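Local structure of N-acetyltransferase domain-containing protein (Pyrococcus horikoshii, 1WWZ) at residues A[115-127]-A[145-157]. The protein binds acetyl coenzyme A and, as a member of the GNAT acetyltransferase family, probably transfers its acetyl group to a substrate not yet identified. Residues are numbered along the deposited sequence; the frame is centred on the assembly and turned at random.
With ACO (acetyl coenzyme *a), chain C.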
ATOM      1  N   GLY A 115      -9.049  -4.653   5.715  1.00 20.28           N
ATOM      2  CA  GLY A 115     -10.150  -4.278   4.845  1.00 21.71           C
ATOM      3  C   GLY A 115     -11.010  -5.438   4.381  1.00 22.10           C
ATOM      4  O   GLY A 115     -12.159  -5.242   3.988  1.00 23.31           O
ATOM      5  N   LYS A 116     -10.467  -6.649   4.418  1.00 22.45           N
ATOM      6  CA  LYS A 116     -11.226  -7.814   3.995  1.00 24.22           C
ATOM      7  C   LYS A 116     -12.184  -8.278   5.081  1.00 24.18           C
ATOM      8  O   LYS A 116     -13.165  -8.971   4.801  1.00 25.34           O
ATOM      9  CB  LYS A 116     -10.282  -8.972   3.663  1.00 26.00           C
ATOM     10  CG  LYS A 116     -11.013 -10.239   3.242  1.00 31.06           C
ATOM     11  CD  LYS A 116     -10.071 -11.420   3.113  1.00 33.08           C
ATOM     12  CE  LYS A 116     -10.732 -12.570   2.363  1.00 35.83           C
ATOM     13  NZ  LYS A 116     -11.974 -13.060   3.024  1.00 38.04           N
ATOM     14  N   TYR A 117     -11.907  -7.878   6.316  1.00 23.16           N
ATOM     15  CA  TYR A 117     -12.711  -8.301   7.457  1.00 22.36           C
ATOM     16  C   TYR A 117     -13.518  -7.232   8.181  1.00 22.54           C
ATOM     17  O   TYR A 117     -14.634  -7.491   8.632  1.00 23.61           O
ATOM     18  CB  TYR A 117     -11.799  -8.972   8.484  1.00 21.77           C
ATOM     19  CG  TYR A 117     -10.884 -10.025   7.910  1.00 20.20           C
ATOM     20  CD1 TYR A 117     -11.354 -11.303   7.618  1.00 21.67           C
ATOM     21  CD2 TYR A 117      -9.539  -9.745   7.663  1.00 21.77           C
ATOM     22  CE1 TYR A 117     -10.504 -12.279   7.099  1.00 22.78           C
ATOM     23  CE2 TYR A 117      -8.685 -10.709   7.145  1.00 22.22           C
ATOM     24  CZ  TYR A 117      -9.172 -11.973   6.867  1.00 23.88           C
ATOM     25  OH  TYR A 117      -8.323 -12.935   6.370  1.00 26.40           O
ATOM     26  N   ASN A 118     -12.957  -6.035   8.305  1.00 22.93           N
ATOM     27  CA  ASN A 118     -13.628  -4.974   9.048  1.00 21.84           C
ATOM     28  C   ASN A 118     -13.906  -3.705   8.257  1.00 22.72           C
ATOM     29  O   ASN A 118     -13.131  -3.332   7.381  1.00 23.62           O
ATOM     30  CB  ASN A 118     -12.787  -4.613  10.277  1.00 21.74           C
ATOM     31  CG  ASN A 118     -12.075  -5.817  10.876  1.00 20.75           C
ATOM     32  OD1 ASN A 118     -10.861  -5.983  10.713  1.00 20.36           O
ATOM     33  ND2 ASN A 118     -12.828  -6.667  11.566  1.00 19.80           N
ATOM     34  N   ASP A 119     -15.012  -3.040   8.580  1.00 23.36           N
ATOM     35  CA  ASP A 119     -15.374  -1.789   7.919  1.00 24.71           C
ATOM     36  C   ASP A 119     -14.918  -0.634   8.801  1.00 24.55           C
ATOM     37  O   ASP A 119     -15.170   0.533   8.503  1.00 25.56           O
ATOM     38  CB  ASP A 119     -16.893  -1.691   7.703  1.00 27.70           C
ATOM     39  CG  ASP A 119     -17.683  -1.725   9.007  1.00 29.47           C
ATOM     40  OD1 ASP A 119     -17.222  -1.150  10.013  1.00 30.90           O
ATOM     41  OD2 ASP A 119     -18.784  -2.316   9.022  1.00 33.13           O
ATOM     42  N   THR A 120     -14.243  -0.978   9.894  1.00 22.88           N
ATOM     43  CA  THR A 120     -13.754   0.011  10.842  1.00 22.28           C
ATOM     44  C   THR A 120     -12.437  -0.452  11.455  1.00 21.27           C
ATOM     45  O   THR A 120     -12.277  -1.629  11.774  1.00 19.43           O
ATOM     46  CB  THR A 120     -14.767   0.217  11.984  1.00 23.75           C
ATOM     47  OG1 THR A 120     -16.026   0.621  11.439  1.00 26.07           O
ATOM     48  CG2 THR A 120     -14.279   1.279  12.945  1.00 25.09           C
ATOM     49  N   ILE A 121     -11.494   0.474  11.602  1.00 19.12           N
ATOM     50  CA  ILE A 121     -10.204   0.161  12.207  1.00 19.15           C
ATOM     51  C   ILE A 121      -9.971   1.150  13.342  1.00 18.07           C
ATOM     52  O   ILE A 121     -10.052   2.362  13.153  1.00 17.78           O
ATOM     53  CB  ILE A 121      -9.049   0.263  11.194  1.00 19.03           C
ATOM     54  CG1 ILE A 121      -9.288  -0.718  10.041  1.00 20.83           C
ATOM     55  CG2 ILE A 121      -7.718  -0.066  11.885  1.00 18.73           C
ATOM     56  CD1 ILE A 121      -8.283  -0.604   8.917  1.00 22.34           C
ATOM     57  N   GLU A 122      -9.685   0.616  14.524  1.00 16.84           N
ATOM     58  CA  GLU A 122      -9.473   1.430  15.714  1.00 15.91           C
ATOM     59  C   GLU A 122      -8.049   1.302  16.252  1.00 16.25           C
ATOM     60  O   GLU A 122      -7.405   0.264  16.092  1.00 15.36           O
ATOM     61  CB  GLU A 122     -10.486   0.998  16.783  1.00 16.54           C
ATOM     62  CG  GLU A 122     -10.382   1.693  18.127  1.00 16.34           C
ATOM     63  CD  GLU A 122     -11.397   1.143  19.115  1.00 18.75           C
ATOM     64  OE1 GLU A 122     -12.551   1.625  19.135  1.00 17.38           O
ATOM     65  OE2 GLU A 122     -11.046   0.206  19.861  1.00 20.05           O
ATOM     66  N   LEU A 123      -7.557   2.366  16.880  1.00 15.44           N
ATOM     67  CA  LEU A 123      -6.217   2.352  17.458  1.00 15.82           C
ATOM     68  C   LEU A 123      -6.077   3.423  18.527  1.00 16.01           C
ATOM     69  O   LEU A 123      -6.861   4.372  18.582  1.00 16.71           O
ATOM     70  CB  LEU A 123      -5.153   2.573  16.369  1.00 14.65           C
ATOM     71  CG  LEU A 123      -5.161   3.935  15.659  1.00 16.50           C
ATOM     72  CD1 LEU A 123      -4.427   4.970  16.517  1.00 15.63           C
ATOM     73  CD2 LEU A 123      -4.475   3.820  14.301  1.00 15.45           C
ATOM     74  N   TRP A 124      -5.083   3.244  19.389  1.00 16.23           N
ATOM     75  CA  TRP A 124      -4.787   4.200  20.443  1.00 17.32           C
ATOM     76  C   TRP A 124      -3.337   4.623  20.258  1.00 17.35           C
ATOM     77  O   TRP A 124      -2.458   3.785  20.036  1.00 18.02           O
ATOM     78  CB  TRP A 124      -4.971   3.579  21.830  1.00 17.34           C
ATOM     79  CG  TRP A 124      -6.398   3.319  22.197  1.00 19.88           C
ATOM     80  CD1 TRP A 124      -7.126   2.191  21.935  1.00 20.60           C
ATOM     81  CD2 TRP A 124      -7.270   4.204  22.910  1.00 20.43           C
ATOM     82  NE1 TRP A 124      -8.394   2.317  22.451  1.00 20.71           N
ATOM     83  CE2 TRP A 124      -8.509   3.541  23.056  1.00 20.73           C
ATOM     84  CE3 TRP A 124      -7.123   5.491  23.448  1.00 20.05           C
ATOM     85  CZ2 TRP A 124      -9.599   4.126  23.713  1.00 21.44           C
ATOM     86  CZ3 TRP A 124      -8.206   6.073  24.101  1.00 20.98           C
ATOM     87  CH2 TRP A 124      -9.428   5.387  24.229  1.00 20.52           C
ATOM     88  N   VAL A 125      -3.094   5.924  20.340  1.00 16.55           N
ATOM     89  CA  VAL A 125      -1.753   6.454  20.165  1.00 17.58           C
ATOM     90  C   VAL A 125      -1.467   7.499  21.238  1.00 17.07           C
ATOM     91  O   VAL A 125      -2.381   8.176  21.713  1.00 17.49           O
ATOM     92  CB  VAL A 125      -1.600   7.073  18.748  1.00 17.68           C
ATOM     93  CG1 VAL A 125      -2.691   8.104  18.507  1.00 20.65           C
ATOM     94  CG2 VAL A 125      -0.226   7.695  18.588  1.00 21.05           C
ATOM     95  N   GLY A 126      -0.200   7.608  21.630  1.00 18.10           N
ATOM     96  CA  GLY A 126       0.186   8.574  22.646  1.00 19.48           C
ATOM     97  C   GLY A 126      -0.140   9.998  22.239  1.00 19.48           C
ATOM     98  O   GLY A 126       0.055  10.377  21.086  1.00 20.38           O
ATOM     99  N   GLU A 127      -0.624  10.791  23.193  1.00 20.94           N
ATOM    100  CA  GLU A 127      -1.009  12.174  22.928  1.00 22.10           C
ATOM    101  C   GLU A 127       0.120  13.066  22.407  1.00 22.41           C
ATOM    102  O   GLU A 127      -0.128  14.010  21.660  1.00 23.11           O
ATOM    103  CB  GLU A 127      -1.630  12.789  24.188  1.00 23.36           C
ATOM    104  CG  GLU A 127      -0.664  13.007  25.345  1.00 25.84           C
ATOM    105  CD  GLU A 127      -1.374  13.418  26.628  1.00 29.16           C
ATOM    106  OE1 GLU A 127      -2.420  14.092  26.543  1.00 30.60           O
ATOM    107  OE2 GLU A 127      -0.879  13.075  27.722  1.00 30.89           O
ATOM    108  N   GLY A 145     -11.543  10.343  20.560  1.00 28.32           N
ATOM    109  CA  GLY A 145     -11.653  10.261  22.004  1.00 27.75           C
ATOM    110  C   GLY A 145     -10.303  10.191  22.676  1.00 27.28           C
ATOM    111  O   GLY A 145      -9.269  10.227  22.015  1.00 25.13           O
ATOM    112  N   LYS A 146     -10.311  10.089  23.999  1.00 27.78           N
ATOM    113  CA  LYS A 146      -9.072  10.019  24.755  1.00 29.60           C
ATOM    114  C   LYS A 146      -9.255   9.240  26.046  1.00 29.22           C
ATOM    115  O   LYS A 146     -10.373   9.040  26.522  1.00 30.15           O
ATOM    116  CB  LYS A 146      -8.580  11.424  25.098  1.00 31.10           C
ATOM    117  CG  LYS A 146      -9.519  12.177  26.023  1.00 34.81           C
ATOM    118  CD  LYS A 146      -8.949  13.523  26.435  1.00 37.30           C
ATOM    119  CE  LYS A 146      -9.938  14.289  27.298  1.00 37.69           C
ATOM    120  NZ  LYS A 146     -11.215  14.542  26.571  1.00 40.23           N
ATOM    121  N   SER A 147      -8.134   8.801  26.598  1.00 28.47           N
ATOM    122  CA  SER A 147      -8.109   8.059  27.847  1.00 27.51           C
ATOM    123  C   SER A 147      -6.748   8.336  28.460  1.00 26.61           C
ATOM    124  O   SER A 147      -5.753   7.721  28.081  1.00 24.67           O
ATOM    125  CB  SER A 147      -8.269   6.560  27.592  1.00 28.43           C
ATOM    126  OG  SER A 147      -8.215   5.838  28.811  1.00 28.63           O
ATOM    127  N   GLY A 148      -6.707   9.273  29.399  1.00 26.88           N
ATOM    128  CA  GLY A 148      -5.444   9.613  30.022  1.00 26.03           C
ATOM    129  C   GLY A 148      -4.475  10.159  28.989  1.00 25.42           C
ATOM    130  O   GLY A 148      -4.786  11.115  28.278  1.00 27.06           O
ATOM    131  N   ILE A 149      -3.303   9.544  28.892  1.00 25.28           N
ATOM    132  CA  ILE A 149      -2.289   9.985  27.943  1.00 23.82           C
ATOM    133  C   ILE A 149      -2.518   9.396  26.550  1.00 23.53           C
ATOM    134  O   ILE A 149      -1.718   9.616  25.636  1.00 23.44           O
ATOM    135  CB  ILE A 149      -0.877   9.581  28.423  1.00 24.65           C
ATOM    136  CG1 ILE A 149      -0.705   8.062  28.342  1.00 24.11           C
ATOM    137  CG2 ILE A 149      -0.672  10.037  29.864  1.00 25.14           C
ATOM    138  CD1 ILE A 149       0.667   7.579  28.756  1.00 24.47           C
ATOM    139  N   TRP A 150      -3.617   8.664  26.386  1.00 22.22           N
ATOM    140  CA  TRP A 150      -3.914   8.024  25.105  1.00 21.42           C
ATOM    141  C   TRP A 150      -5.053   8.638  24.299  1.00 20.82           C
ATOM    142  O   TRP A 150      -6.075   9.049  24.848  1.00 21.95           O
ATOM    143  CB  TRP A 150      -4.211   6.532  25.320  1.00 20.78           C
ATOM    144  CG  TRP A 150      -3.127   5.803  26.047  1.00 20.13           C
ATOM    145  CD1 TRP A 150      -3.063   5.544  27.387  1.00 20.76           C
ATOM    146  CD2 TRP A 150      -1.923   5.279  25.480  1.00 21.45           C
ATOM    147  NE1 TRP A 150      -1.892   4.897  27.689  1.00 21.88           N
ATOM    148  CE2 TRP A 150      -1.171   4.724  26.538  1.00 21.09           C
ATOM    149  CE3 TRP A 150      -1.400   5.234  24.181  1.00 21.80           C
ATOM    150  CZ2 TRP A 150       0.075   4.120  26.335  1.00 21.49           C
ATOM    151  CZ3 TRP A 150      -0.159   4.636  23.978  1.00 22.39           C
ATOM    152  CH2 TRP A 150       0.563   4.090  25.052  1.00 22.28           C
ATOM    153  N   VAL A 151      -4.861   8.676  22.982  1.00 20.10           N
ATOM    154  CA  VAL A 151      -5.848   9.207  22.046  1.00 19.25           C
ATOM    155  C   VAL A 151      -6.375   8.070  21.166  1.00 19.54           C
ATOM    156  O   VAL A 151      -5.599   7.250  20.680  1.00 19.82           O
ATOM    157  CB  VAL A 151      -5.219  10.277  21.129  1.00 19.61           C
ATOM    158  CG1 VAL A 151      -6.227  10.733  20.080  1.00 19.40           C
ATOM    159  CG2 VAL A 151      -4.741  11.448  21.961  1.00 20.78           C
ATOM    160  N   ARG A 152      -7.691   8.016  20.971  1.00 18.18           N
ATOM    161  CA  ARG A 152      -8.289   6.973  20.141  1.00 18.10           C
ATOM    162  C   ARG A 152      -8.573   7.501  18.742  1.00 18.34           C
ATOM    163  O   ARG A 152      -9.149   8.581  18.572  1.00 19.03           O
ATOM    164  CB  ARG A 152      -9.593   6.449  20.761  1.00 17.35           C
ATOM    165  CG  ARG A 152     -10.187   5.238  20.023  1.00 19.75           C
ATOM    166  CD  ARG A 152     -11.431   4.676  20.734  1.00 19.60           C
ATOM    167  NE  ARG A 152     -12.608   5.530  20.589  1.00 21.93           N
ATOM    168  CZ  ARG A 152     -13.582   5.332  19.701  1.00 23.05           C
ATOM    169  NH1 ARG A 152     -13.539   4.298  18.867  1.00 22.50           N
ATOM    170  NH2 ARG A 152     -14.598   6.186  19.634  1.00 24.77           N
ATOM    171  N   MET A 153      -8.151   6.740  17.740  1.00 17.70           N
ATOM    172  CA  MET A 153      -8.373   7.120  16.354  1.00 18.03           C
ATOM    173  C   MET A 153      -9.124   6.011  15.645  1.00 19.29           C
ATOM    174  O   MET A 153      -8.970   4.833  15.971  1.00 17.55           O
ATOM    175  CB  MET A 153      -7.044   7.400  15.653  1.00 18.81           C
ATOM    176  CG  MET A 153      -6.291   8.560  16.282  1.00 19.79           C
ATOM    177  SD  MET A 153      -4.815   9.049  15.394  1.00 20.23           S
ATOM    178  CE  MET A 153      -5.544   9.989  14.034  1.00 21.64           C
ATOM    179  N   ILE A 154      -9.936   6.391  14.670  1.00 19.81           N
ATOM    180  CA  ILE A 154     -10.732   5.415  13.951  1.00 21.86           C
ATOM    181  C   ILE A 154     -10.792   5.737  12.463  1.00 21.75           C
ATOM    182  O   ILE A 154     -10.715   6.902  12.067  1.00 20.60           O
ATOM    183  CB  ILE A 154     -12.173   5.387  14.527  1.00 23.84           C
ATOM    184  CG1 ILE A 154     -12.870   4.083  14.162  1.00 27.60           C
ATOM    185  CG2 ILE A 154     -12.965   6.583  14.025  1.00 27.42           C
ATOM    186  CD1 ILE A 154     -12.611   2.979  15.163  1.00 28.30           C
ATOM    187  N   LYS A 155     -10.902   4.695  11.647  1.00 21.26           N
ATOM    188  CA  LYS A 155     -11.084   4.819  10.213  1.00 23.02           C
ATOM    189  C   LYS A 155     -12.265   3.974   9.740  1.00 23.73           C
ATOM    190  O   LYS A 155     -12.365   2.777   9.983  1.00 23.05           O
ATOM    191  CB  LYS A 155      -9.793   4.377   9.521  1.00 23.51           C
ATOM    192  CG  LYS A 155      -9.868   4.488   7.994  1.00 24.01           C
ATOM    193  CD  LYS A 155      -8.574   4.072   7.293  1.00 24.41           C
ATOM    194  CE  LYS A 155      -8.711   4.065   5.764  1.00 27.03           C
ATOM    195  NZ  LYS A 155      -9.013   5.407   5.283  1.00 30.64           N
ATOM    196  N   ARG A 156     -13.212   4.651   9.068  1.00 24.78           N
ATOM    197  CA  ARG A 156     -14.406   3.944   8.634  1.00 28.24           C
ATOM    198  C   ARG A 156     -14.419   3.757   7.116  1.00 30.48           C
ATOM    199  O   ARG A 156     -13.865   4.547   6.359  1.00 29.43           O
ATOM    200  CB  ARG A 156     -15.625   4.764   9.071  1.00 28.35           C
ATOM    201  CG  ARG A 156     -15.700   4.960  10.590  1.00 30.38           C
ATOM    202  CD  ARG A 156     -17.006   5.650  11.006  1.00 30.81           C
ATOM    203  NE  ARG A 156     -16.932   6.138  12.386  1.00 34.04           N
ATOM    204  CZ  ARG A 156     -17.078   5.231  13.370  1.00 34.33           C
ATOM    205  NH1 ARG A 156     -17.241   3.953  13.076  1.00 34.31           N
ATOM    206  NH2 ARG A 156     -17.104   5.635  14.644  1.00 36.74           N
ATOM    207  N   GLN A 157     -15.030   2.635   6.679  1.00 33.78           N
ATOM    208  CA  GLN A 157     -15.129   2.376   5.244  1.00 37.30           C
ATOM    209  C   GLN A 157     -16.162   3.299   4.586  1.00 38.71           C
ATOM    210  O   GLN A 157     -15.870   4.049   3.661  1.00 40.86           O
ATOM    211  CB  GLN A 157     -15.531   0.904   5.035  1.00 38.38           C
ATOM    212  CG  GLN A 157     -14.330  -0.027   4.780  1.00 40.63           C
ATOM    213  CD  GLN A 157     -14.813  -1.360   4.232  1.00 42.27           C
ATOM    214  OE1 GLN A 157     -15.959  -1.539   3.844  1.00 44.01           O
ATOM    215  NE2 GLN A 157     -13.863  -2.331   4.204  1.00 42.25           N
TER
HETATM  216  N1A ACO C1001       6.702  14.019  11.965  1.00 47.04           N
HETATM  217  C2A ACO C1001       5.848  14.334  10.989  1.00 46.29           C
HETATM  218  N3A ACO C1001       5.271  13.465  10.107  1.00 46.43           N
HETATM  219  C4A ACO C1001       5.668  12.134  10.312  1.00 46.35           C
HETATM  220  C5A ACO C1001       6.552  11.729  11.293  1.00 46.76           C
HETATM  221  C6A ACO C1001       7.099  12.756  12.167  1.00 46.92           C
HETATM  222  N6A ACO C1001       7.975  12.468  13.136  1.00 47.41           N
HETATM  223  N7A ACO C1001       6.747  10.354  11.226  1.00 46.48           N
HETATM  224  C8A ACO C1001       5.988   9.971  10.237  1.00 46.23           C
HETATM  225  N9A ACO C1001       5.285  11.004   9.623  1.00 45.20           N
HETATM  226  C1B ACO C1001       4.361  10.958   8.503  1.00 44.31           C
HETATM  227  C2B ACO C1001       4.870  11.649   7.226  1.00 44.05           C
HETATM  228  O2B ACO C1001       3.706  12.085   6.493  1.00 43.93           O
HETATM  229  C3B ACO C1001       5.731  10.537   6.568  1.00 43.32           C
HETATM  230  O3B ACO C1001       5.738  10.811   5.153  1.00 44.49           O
HETATM  231  P3B ACO C1001       6.829  11.679   4.352  1.00 45.57           P
HETATM  232  O7A ACO C1001       6.707  13.047   4.952  1.00 44.86           O
HETATM  233  O8A ACO C1001       6.398  11.641   2.963  1.00 46.32           O
HETATM  234  O9A ACO C1001       8.141  11.036   4.588  1.00 45.29           O
HETATM  235  C4B ACO C1001       4.940   9.292   6.870  1.00 41.68           C
HETATM  236  O4B ACO C1001       4.133   9.657   8.026  1.00 43.34           O
HETATM  237  C5B ACO C1001       5.748   8.105   7.348  1.00 37.98           C
HETATM  238  O5B ACO C1001       6.912   7.849   6.582  1.00 31.93           O
HETATM  239  P1A ACO C1001       7.721   6.508   6.856  1.00 27.94           P
HETATM  240  O1A ACO C1001       9.108   6.745   6.460  1.00 27.26           O
HETATM  241  O2A ACO C1001       6.987   5.370   6.175  1.00 29.75           O
HETATM  242  O3A ACO C1001       7.711   6.501   8.496  1.00 29.32           O
HETATM  243  P2A ACO C1001       8.325   5.437   9.436  1.00 24.55           P
HETATM  244  O4A ACO C1001       9.240   6.211  10.298  1.00 28.82           O
HETATM  245  O5A ACO C1001       8.904   4.366   8.581  1.00 23.23           O
HETATM  246  O6A ACO C1001       7.150   4.844  10.265  1.00 24.11           O
HETATM  247  CBP ACO C1001       6.301   5.056  12.606  1.00 21.66           C
HETATM  248  CCP ACO C1001       6.292   5.627  11.208  1.00 22.69           C
HETATM  249  CDP ACO C1001       5.282   5.904  13.439  1.00 21.28           C
HETATM  250  CEP ACO C1001       5.897   3.565  12.570  1.00 20.22           C
HETATM  251  CAP ACO C1001       7.767   5.190  13.171  1.00 19.66           C
HETATM  252  OAP ACO C1001       8.119   6.570  13.235  1.00 20.02           O
HETATM  253  C9P ACO C1001       7.996   4.607  14.590  1.00 17.98           C
HETATM  254  O9P ACO C1001       8.376   3.456  14.756  1.00 16.89           O
HETATM  255  N8P ACO C1001       7.738   5.447  15.645  1.00 19.22           N
HETATM  256  C7P ACO C1001       7.890   5.064  17.071  1.00 19.67           C
HETATM  257  C6P ACO C1001       6.808   4.090  17.579  1.00 22.22           C
HETATM  258  C5P ACO C1001       5.415   4.658  17.463  1.00 24.16           C
HETATM  259  O5P ACO C1001       5.158   5.828  17.848  1.00 24.75           O
HETATM  260  N4P ACO C1001       4.454   3.899  16.959  1.00 25.13           N
HETATM  261  C3P ACO C1001       3.021   4.078  16.704  1.00 27.64           C
HETATM  262  C2P ACO C1001       2.349   3.823  18.057  1.00 30.76           C
HETATM  263  S1P ACO C1001       0.500   3.984  17.791  1.00 34.17           S
HETATM  264  C   ACO C1001       0.119   2.509  17.645  1.00 35.60           C
HETATM  265  O   ACO C1001       0.892   1.443  17.697  1.00 37.41           O
HETATM  266  CH3 ACO C1001      -1.357   1.824  17.379  1.00 34.99           C
HETATM  267  O   HOH W   1      -5.011  12.378  25.589  1.00 45.95           O
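Arg152 lies over one face of the Trp124 indole: its CB sits 3.5 Å from the centroid of the six-membered ring, almost on the ring normal, a CH-pi contact. Arg152 CD passes beside Trp124 CZ2, while Ser147 CB meets CZ3 and Trp150 CB meets CE3. Cutting Trp124 back to an alanine is likely to open a gap beneath the aliphatic part of Arg152 and leave Ser147 and Trp150 without their shared neighbour.

With CG anti to the backbone N (chi1 -173°) and a bend at chi3, Arg152 turns its guanidinium to Glu122. Arg152 NH1 donates to Glu122 OE1 at 2.9 Å, a salt bridge that meets the oxygen on its anti side, 27° out of the carboxylate plane and not straight (136°), the two planes nearly perpendicular. Ser78 OG also hydrogen-bonds Glu122 OE1, and Glu81 makes a second salt bridge to Arg152 NH1; the two acids probably balance the guanidinium. On this same face Ile154 CD1 presses tightly on Thr120 CG2 at 3.3 Å.

Leu123, Val125, Val151 and Met153 occupy the other face; Leu123 CD1 lies 3.7 Å from Met153 CB, and Val125 CG1 touches Met153 SD. The thioester of acetyl-CoA meets strand 120-126 at its edge away from 150-156, its CH3 3.5 Å from the backbone O of Trp124 and its S1P near Val125 CB.

Strands 120-126 and 150-156 run antiparallel, paired in both directions at Ile121-Lys155, Leu123-Met153 and Val125-Val151. Glu127 N to Ile149 O (2.9 Å) continues the ladder to the Ser147-Trp150 type II' turn.

GNAT enzymes hold acetyl-CoA between the parallel pair, here 83-93 and 120-126, consistent with Phe91 and Val93 binding it. Beyond 150-156 comes 142-147, and helix 130-138 packs on Leu123, Val125 and Met153.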